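Local coordinates for protein succinate-semialdehyde dehydrogenase (NAD(P)(+)) (Marinobacter aquaeolei, PDB 3RH9) that probably oxidises succinate semialdehyde to succinate, using NAD+ or NADP+ as cofactor, at residues A261-F266 with V291-I296; L416-F421 with G438-N443. All coordinates share one frame; numbering follows the deposited sequence.

Interaction 1: A261-F266 with V291-I296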
ATOM      1  N   ALA A 261     -17.566 -11.919   7.145  1.00 12.61           N
ATOM      2  CA  ALA A 261     -17.158 -12.171   8.524  1.00 12.70           C
ATOM      3  C   ALA A 261     -17.730 -13.458   9.127  1.00 12.71           C
ATOM      4  O   ALA A 261     -18.943 -13.669   9.127  1.00 12.15           O
ATOM      5  CB  ALA A 261     -17.487 -10.960   9.412  1.00 12.16           C
ATOM      6  N   PRO A 262     -16.842 -14.318   9.649  1.00 12.52           N
ATOM      7  CA  PRO A 262     -17.204 -15.524  10.385  1.00 12.44           C
ATOM      8  C   PRO A 262     -17.273 -15.178  11.864  1.00 13.58           C
ATOM      9  O   PRO A 262     -16.339 -14.586  12.387  1.00 13.18           O
ATOM     10  CB  PRO A 262     -16.011 -16.447  10.145  1.00 12.12           C
ATOM     11  CG  PRO A 262     -14.952 -15.598   9.499  1.00 12.97           C
ATOM     12  CD  PRO A 262     -15.385 -14.183   9.549  1.00 12.06           C
ATOM     13  N   PHE A 263     -18.377 -15.528  12.516  1.00 14.56           N
ATOM     14  CA  PHE A 263     -18.573 -15.281  13.946  1.00 14.40           C
ATOM     15  C   PHE A 263     -18.652 -16.656  14.599  1.00 15.77           C
ATOM     16  O   PHE A 263     -19.638 -17.367  14.432  1.00 16.45           O
ATOM     17  CB  PHE A 263     -19.868 -14.507  14.134  1.00 14.12           C
ATOM     18  CG  PHE A 263     -20.166 -14.117  15.553  1.00 15.21           C
ATOM     19  CD1 PHE A 263     -20.665 -15.044  16.459  1.00 15.66           C
ATOM     20  CD2 PHE A 263     -20.022 -12.804  15.967  1.00 15.10           C
ATOM     21  CE1 PHE A 263     -20.963 -14.676  17.768  1.00 15.91           C
ATOM     22  CE2 PHE A 263     -20.330 -12.439  17.280  1.00 16.09           C
ATOM     23  CZ  PHE A 263     -20.800 -13.376  18.172  1.00 14.64           C
ATOM     24  N   ILE A 264     -17.599 -17.037  15.315  1.00 15.32           N
ATOM     25  CA  ILE A 264     -17.388 -18.429  15.709  1.00 16.20           C
ATOM     26  C   ILE A 264     -17.650 -18.670  17.192  1.00 16.51           C
ATOM     27  O   ILE A 264     -17.158 -17.918  18.030  1.00 16.99           O
ATOM     28  CB  ILE A 264     -15.944 -18.865  15.375  1.00 15.82           C
ATOM     29  CG1 ILE A 264     -15.691 -18.759  13.870  1.00 14.34           C
ATOM     30  CG2 ILE A 264     -15.690 -20.276  15.863  1.00 16.30           C
ATOM     31  CD1 ILE A 264     -14.256 -18.908  13.500  1.00 13.97           C
ATOM     32  N   VAL A 265     -18.413 -19.715  17.513  1.00 16.16           N
ATOM     33  CA  VAL A 265     -18.777 -19.994  18.905  1.00 17.26           C
ATOM     34  C   VAL A 265     -18.447 -21.405  19.401  1.00 17.86           C
ATOM     35  O   VAL A 265     -19.114 -22.370  19.050  1.00 18.01           O
ATOM     36  CB  VAL A 265     -20.274 -19.763  19.147  1.00 18.25           C
ATOM     37  CG1 VAL A 265     -20.601 -19.999  20.610  1.00 18.99           C
ATOM     38  CG2 VAL A 265     -20.689 -18.362  18.710  1.00 17.70           C
ATOM     39  N   PHE A 266     -17.442 -21.524  20.255  1.00 18.21           N
ATOM     40  CA  PHE A 266     -17.072 -22.839  20.773  1.00 20.24           C
ATOM     41  C   PHE A 266     -18.019 -23.398  21.855  1.00 20.89           C
ATOM     42  O   PHE A 266     -18.768 -22.645  22.487  1.00 21.17           O
ATOM     43  CB  PHE A 266     -15.603 -22.856  21.211  1.00 18.98           C
ATOM     44  CG  PHE A 266     -14.654 -22.977  20.061  1.00 19.13           C
ATOM     45  CD1 PHE A 266     -14.311 -24.213  19.560  1.00 19.43           C
ATOM     46  CD2 PHE A 266     -14.153 -21.853  19.436  1.00 20.58           C
ATOM     47  CE1 PHE A 266     -13.454 -24.326  18.485  1.00 19.40           C
ATOM     48  CE2 PHE A 266     -13.297 -21.965  18.354  1.00 18.94           C
ATOM     49  CZ  PHE A 266     -12.950 -23.204  17.887  1.00 18.83           C
ATOM     50  N   VAL A 291     -18.628  -5.330   8.802  1.00 19.56           N
ATOM     51  CA  VAL A 291     -18.204  -5.808  10.101  1.00 19.57           C
ATOM     52  C   VAL A 291     -19.265  -6.731  10.702  1.00 17.43           C
ATOM     53  O   VAL A 291     -19.015  -7.428  11.676  1.00 16.92           O
ATOM     54  CB  VAL A 291     -17.870  -4.624  11.021  1.00 17.06           C
ATOM     55  CG1 VAL A 291     -17.830  -5.045  12.464  1.00 15.62           C
ATOM     56  CG2 VAL A 291     -16.548  -4.055  10.607  1.00 17.44           C
ATOM     57  N   CYS A 292     -20.442  -6.755  10.096  1.00 17.68           N
ATOM     58  CA  CYS A 292     -21.514  -7.623  10.576  1.00 17.64           C
ATOM     59  C   CYS A 292     -21.215  -9.093  10.359  1.00 16.82           C
ATOM     60  O   CYS A 292     -20.732  -9.488   9.294  1.00 17.76           O
ATOM     61  CB  CYS A 292     -22.833  -7.259   9.909  1.00 17.56           C
ATOM     62  SG  CYS A 292     -23.451  -5.718  10.573  1.00 24.48           S
ATOM     63  N   ALA A 293     -21.486  -9.909  11.369  1.00 16.50           N
ATOM     64  CA  ALA A 293     -21.286 -11.341  11.208  1.00 15.90           C
ATOM     65  C   ALA A 293     -22.051 -11.739   9.952  1.00 14.66           C
ATOM     66  O   ALA A 293     -23.160 -11.256   9.725  1.00 14.37           O
ATOM     67  CB  ALA A 293     -21.799 -12.092  12.418  1.00 13.97           C
ATOM     68  N   ASN A 294     -21.449 -12.577   9.119  1.00 13.10           N
ATOM     69  CA  ASN A 294     -22.139 -13.052   7.933  1.00 14.11           C
ATOM     70  C   ASN A 294     -22.333 -14.562   8.000  1.00 14.49           C
ATOM     71  O   ASN A 294     -23.345 -15.092   7.539  1.00 15.00           O
ATOM     72  CB  ASN A 294     -21.399 -12.642   6.659  1.00 13.86           C
ATOM     73  CG  ASN A 294     -22.213 -12.892   5.413  1.00 14.26           C
ATOM     74  OD1 ASN A 294     -21.866 -13.729   4.585  1.00 15.44           O
ATOM     75  ND2 ASN A 294     -23.309 -12.192   5.284  1.00 14.28           N
ATOM     76  N   ARG A 295     -21.357 -15.244   8.588  1.00 13.88           N
ATOM     77  CA  ARG A 295     -21.430 -16.682   8.818  1.00 13.24           C
ATOM     78  C   ARG A 295     -21.274 -16.946  10.309  1.00 14.56           C
ATOM     79  O   ARG A 295     -20.261 -16.581  10.905  1.00 15.16           O
ATOM     80  CB  ARG A 295     -20.340 -17.392   8.020  1.00 12.10           C
ATOM     81  CG  ARG A 295     -20.629 -17.451   6.544  1.00 13.01           C
ATOM     82  CD  ARG A 295     -19.437 -17.902   5.771  1.00 13.87           C
ATOM     83  NE  ARG A 295     -18.296 -17.031   6.029  1.00 14.33           N
ATOM     84  CZ  ARG A 295     -17.032 -17.423   5.925  1.00 14.94           C
ATOM     85  NH1 ARG A 295     -16.772 -18.670   5.571  1.00 15.35           N
ATOM     86  NH2 ARG A 295     -16.031 -16.583   6.184  1.00 13.68           N
ATOM     87  N   ILE A 296     -22.286 -17.541  10.931  1.00 15.88           N
ATOM     88  CA  ILE A 296     -22.199 -17.854  12.356  1.00 15.45           C
ATOM     89  C   ILE A 296     -21.888 -19.328  12.527  1.00 16.58           C
ATOM     90  O   ILE A 296     -22.730 -20.182  12.288  1.00 17.75           O
ATOM     91  CB  ILE A 296     -23.484 -17.489  13.135  1.00 16.19           C
ATOM     92  CG1 ILE A 296     -23.684 -15.973  13.216  1.00 14.35           C
ATOM     93  CG2 ILE A 296     -23.412 -18.031  14.536  1.00 16.81           C
ATOM     94  CD1 ILE A 296     -24.124 -15.351  11.945  1.00 14.49           C
TER
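Ala261 O takes two backbone N-H groups at once, from Asn294 N at 2.7 Å and from Arg295 N at 2.9 Å. The first donor lies in the carbonyl plane and the second is tilted 20° from it; one carbonyl thus holds two successive N-H groups of the 291-296 backbone. Arg295 O answers by accepting from Phe263 N at 2.7 Å, a nearly straight bond (170° at the hydrogen), and the pattern fits a parallel register, Pro262 opposite Arg295 and Phe263 opposite Ile296, with CA atoms 4.7 Å apart in both pairs. On the Pro262 side of the sheet, Arg295 NH2 reaches Pro262 CG at 3.6 Å; that nitrogen is hydrogen-bonded to Asn260 O and Gly409 O, which probably help to hold the guanidinium beside the proline ring. On the other side, Phe263 CB meets Ala293 CB at 3.5 Å and Ile296 CG1 at 4.2 Å. With CG anti to the backbone N (chi1 -177°), the Phe263 ring leads away from the 291-296 backbone; its side chain also touches Leu278 of helix 271-283. That helix connects the two strands, making this a beta-alpha-beta crossover in the large mixed sheet of the aldehyde dehydrogenase fold, the Val291 side chain about 6 Å from that of Glu256, the predicted active-site residue.

Interaction 2: L416-F421 with G438-N443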
ATOM      1  N   LEU A 416     -11.684  -9.261   6.126  1.00 11.37           N
ATOM      2  CA  LEU A 416     -11.938  -8.058   6.888  1.00 11.85           C
ATOM      3  C   LEU A 416     -12.112  -8.412   8.365  1.00 11.89           C
ATOM      4  O   LEU A 416     -11.125  -8.516   9.087  1.00 11.79           O
ATOM      5  CB  LEU A 416     -13.133  -7.286   6.331  1.00 13.14           C
ATOM      6  CG  LEU A 416     -13.290  -5.808   6.708  1.00 13.68           C
ATOM      7  CD1 LEU A 416     -11.940  -5.091   6.726  1.00 12.80           C
ATOM      8  CD2 LEU A 416     -14.281  -5.084   5.774  1.00 13.95           C
ATOM      9  N   ALA A 417     -13.345  -8.618   8.822  1.00 12.02           N
ATOM     10  CA  ALA A 417     -13.558  -8.903  10.240  1.00 12.09           C
ATOM     11  C   ALA A 417     -13.917 -10.368  10.548  1.00 12.08           C
ATOM     12  O   ALA A 417     -14.304 -11.125   9.669  1.00 11.48           O
ATOM     13  CB  ALA A 417     -14.581  -7.957  10.825  1.00 11.84           C
ATOM     14  N   SER A 418     -13.758 -10.747  11.811  1.00 11.82           N
ATOM     15  CA  SER A 418     -14.013 -12.105  12.281  1.00 12.63           C
ATOM     16  C   SER A 418     -14.137 -12.115  13.808  1.00 13.39           C
ATOM     17  O   SER A 418     -13.682 -11.194  14.480  1.00 13.60           O
ATOM     18  CB  SER A 418     -12.908 -13.060  11.834  1.00 11.82           C
ATOM     19  OG  SER A 418     -11.628 -12.528  12.114  1.00 11.51           O
ATOM     20  N   TYR A 419     -14.774 -13.137  14.366  1.00 13.53           N
ATOM     21  CA  TYR A 419     -15.010 -13.148  15.808  1.00 13.91           C
ATOM     22  C   TYR A 419     -14.980 -14.553  16.344  1.00 14.42           C
ATOM     23  O   TYR A 419     -15.477 -15.481  15.701  1.00 14.83           O
ATOM     24  CB  TYR A 419     -16.354 -12.515  16.133  1.00 13.75           C
ATOM     25  CG  TYR A 419     -16.541 -11.196  15.462  1.00 13.94           C
ATOM     26  CD1 TYR A 419     -16.129 -10.018  16.076  1.00 13.94           C
ATOM     27  CD2 TYR A 419     -17.107 -11.119  14.195  1.00 13.56           C
ATOM     28  CE1 TYR A 419     -16.287  -8.800  15.452  1.00 13.23           C
ATOM     29  CE2 TYR A 419     -17.262  -9.901  13.565  1.00 13.85           C
ATOM     30  CZ  TYR A 419     -16.851  -8.756  14.202  1.00 13.47           C
ATOM     31  OH  TYR A 419     -17.021  -7.560  13.582  1.00 15.26           O
ATOM     32  N   VAL A 420     -14.403 -14.713  17.526  1.00 13.70           N
ATOM     33  CA  VAL A 420     -14.336 -16.029  18.129  1.00 15.22           C
ATOM     34  C   VAL A 420     -14.643 -15.974  19.618  1.00 16.22           C
ATOM     35  O   VAL A 420     -14.100 -15.136  20.348  1.00 15.14           O
ATOM     36  CB  VAL A 420     -12.965 -16.672  17.895  1.00 15.35           C
ATOM     37  CG1 VAL A 420     -11.871 -15.845  18.568  1.00 14.16           C
ATOM     38  CG2 VAL A 420     -12.971 -18.118  18.380  1.00 15.26           C
ATOM     39  N   PHE A 421     -15.535 -16.861  20.059  1.00 16.84           N
ATOM     40  CA  PHE A 421     -15.880 -16.973  21.471  1.00 16.64           C
ATOM     41  C   PHE A 421     -15.466 -18.321  21.991  1.00 17.38           C
ATOM     42  O   PHE A 421     -15.773 -19.342  21.389  1.00 17.96           O
ATOM     43  CB  PHE A 421     -17.372 -16.771  21.695  1.00 15.47           C
ATOM     44  CG  PHE A 421     -17.822 -15.358  21.509  1.00 16.04           C
ATOM     45  CD1 PHE A 421     -17.843 -14.783  20.250  1.00 15.37           C
ATOM     46  CD2 PHE A 421     -18.221 -14.596  22.591  1.00 16.75           C
ATOM     47  CE1 PHE A 421     -18.259 -13.481  20.082  1.00 15.86           C
ATOM     48  CE2 PHE A 421     -18.643 -13.291  22.422  1.00 16.23           C
ATOM     49  CZ  PHE A 421     -18.661 -12.735  21.170  1.00 15.70           C
ATOM     50  N   GLY A 438      -8.315  -8.920   9.155  1.00 12.51           N
ATOM     51  CA  GLY A 438      -7.684  -7.749   9.715  1.00 12.42           C
ATOM     52  C   GLY A 438      -8.173  -7.479  11.110  1.00 12.00           C
ATOM     53  O   GLY A 438      -7.505  -6.810  11.877  1.00 12.89           O
ATOM     54  N   HIS A 439      -9.344  -8.000  11.443  1.00 11.92           N
ATOM     55  CA  HIS A 439      -9.965  -7.711  12.731  1.00 12.63           C
ATOM     56  C   HIS A 439     -10.588  -8.991  13.289  1.00 12.49           C
ATOM     57  O   HIS A 439     -11.418  -9.620  12.632  1.00 11.92           O
ATOM     58  CB  HIS A 439     -11.004  -6.587  12.589  1.00 11.20           C
ATOM     59  CG  HIS A 439     -11.671  -6.187  13.877  1.00 13.21           C
ATOM     60  ND1 HIS A 439     -12.780  -6.839  14.382  1.00 13.12           N
ATOM     61  CD2 HIS A 439     -11.415  -5.170  14.737  1.00 13.83           C
ATOM     62  CE1 HIS A 439     -13.161  -6.259  15.505  1.00 13.26           C
ATOM     63  NE2 HIS A 439     -12.351  -5.242  15.743  1.00 14.27           N
ATOM     64  N   VAL A 440     -10.155  -9.378  14.484  1.00 12.04           N
ATOM     65  CA  VAL A 440     -10.698 -10.548  15.176  1.00 12.95           C
ATOM     66  C   VAL A 440     -11.164 -10.186  16.587  1.00 13.39           C
ATOM     67  O   VAL A 440     -10.364  -9.840  17.458  1.00 12.39           O
ATOM     68  CB  VAL A 440      -9.671 -11.702  15.317  1.00 13.28           C
ATOM     69  CG1 VAL A 440     -10.339 -12.923  15.942  1.00 13.10           C
ATOM     70  CG2 VAL A 440      -9.037 -12.053  13.985  1.00 12.41           C
ATOM     71  N   GLY A 441     -12.469 -10.270  16.804  1.00 13.90           N
ATOM     72  CA  GLY A 441     -13.019 -10.113  18.129  1.00 13.63           C
ATOM     73  C   GLY A 441     -12.719 -11.341  18.961  1.00 14.44           C
ATOM     74  O   GLY A 441     -13.002 -12.471  18.556  1.00 13.98           O
ATOM     75  N   TRP A 442     -12.118 -11.105  20.120  1.00 13.90           N
ATOM     76  CA  TRP A 442     -11.919 -12.136  21.114  1.00 14.49           C
ATOM     77  C   TRP A 442     -13.002 -12.006  22.206  1.00 14.90           C
ATOM     78  O   TRP A 442     -13.011 -11.060  22.986  1.00 15.53           O
ATOM     79  CB  TRP A 442     -10.511 -12.006  21.687  1.00 15.28           C
ATOM     80  CG  TRP A 442     -10.124 -13.094  22.617  1.00 15.94           C
ATOM     81  CD1 TRP A 442     -10.937 -14.063  23.127  1.00 16.32           C
ATOM     82  CD2 TRP A 442      -8.829 -13.309  23.193  1.00 16.87           C
ATOM     83  NE1 TRP A 442     -10.226 -14.886  23.971  1.00 18.43           N
ATOM     84  CE2 TRP A 442      -8.929 -14.442  24.033  1.00 18.44           C
ATOM     85  CE3 TRP A 442      -7.593 -12.660  23.076  1.00 16.03           C
ATOM     86  CZ2 TRP A 442      -7.837 -14.942  24.753  1.00 18.30           C
ATOM     87  CZ3 TRP A 442      -6.508 -13.152  23.794  1.00 16.47           C
ATOM     88  CH2 TRP A 442      -6.638 -14.282  24.621  1.00 18.99           C
ATOM     89  N   ASN A 443     -13.925 -12.961  22.246  1.00 15.92           N
ATOM     90  CA  ASN A 443     -15.091 -12.896  23.136  1.00 15.61           C
ATOM     91  C   ASN A 443     -15.766 -11.526  23.133  1.00 16.05           C
ATOM     92  O   ASN A 443     -16.294 -11.081  24.152  1.00 16.13           O
ATOM     93  CB  ASN A 443     -14.768 -13.358  24.567  1.00 14.74           C
ATOM     94  CG  ASN A 443     -14.627 -14.886  24.681  1.00 16.92           C
ATOM     95  OD1 ASN A 443     -13.654 -15.385  25.253  1.00 17.11           O
ATOM     96  ND2 ASN A 443     -15.588 -15.626  24.127  1.00 16.40           N
TER
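Strands 417-421 and 439-442 run parallel, their axes 4.3 Å apart at closest and 20° from alignment, with Ala417 facing His439 and Tyr419 facing Gly441. Backbone bonds pass alternately between them: His439 N to Leu416 O, Gly441 N to Ser418 O (2.8 Å), Val420 N to Gly441 O (2.8 Å) and Asn443 N to Val420 O. His439 O has a less regular pair of donors, a weak bond from Ser418 N and a bond from Ser418 OG at 3.0 Å. A chi1 of 49° puts that hydroxyl between the backbone N and the carbonyl carbon of its own residue, from where it reaches His439 O, tilted 33° out of the carbonyl plane. On the same side, Val420 CG1 and Val440 CG1 meet at 4.2 Å. On the opposite face, Tyr419 CD1 lies 3.7 Å from Gly441 CA, and Tyr419 CE1 comes to the edge of the His439 ring, 4.0 Å from His439 CE1; the tyrosine hydroxyl bonds Val291 O. Just past strand 439-442, Asn443 CA makes a CH-pi contact, 3.8 Å from the Phe421 ring centroid, over one face. The Phe421 ring also meets that of Phe263, and its side chain touches Ala274 and Asn277 of helix 271-283. An alanine at Phe421 removes this ring, and a gap would probably open between Asn443, Phe263 and the helix. Backbone groups of Gly438, Val440 and Trp442 bond the second subunit, whose Arg482 makes a cation-pi contact with Trp442. Mainly backbone polar pairing, the chemistry implies that strand 439-442 carries the sheet into the dimer interface.

Followed from the N terminus, the chain first makes interaction 1, where residues 291-296 return beside 261-266 after a connection containing helix 271-283. Only later does interaction 2 open, and it closes through helix 425-434 when 438-443 comes back to 416-421. The two loops are therefore in series, neither nested nor crossed. In space they meet, because strands 262-265 and 417-421 are neighbours in one sheet: Ile264 N lies 2.7 Å from Tyr419 O, a probable hydrogen bond, and the Phe263 and Phe421 rings touch. Together the four segments give the strand order 295-299, 262-265, 417-421, 439-442, running from the sheet's interior to its outermost strand in this chain.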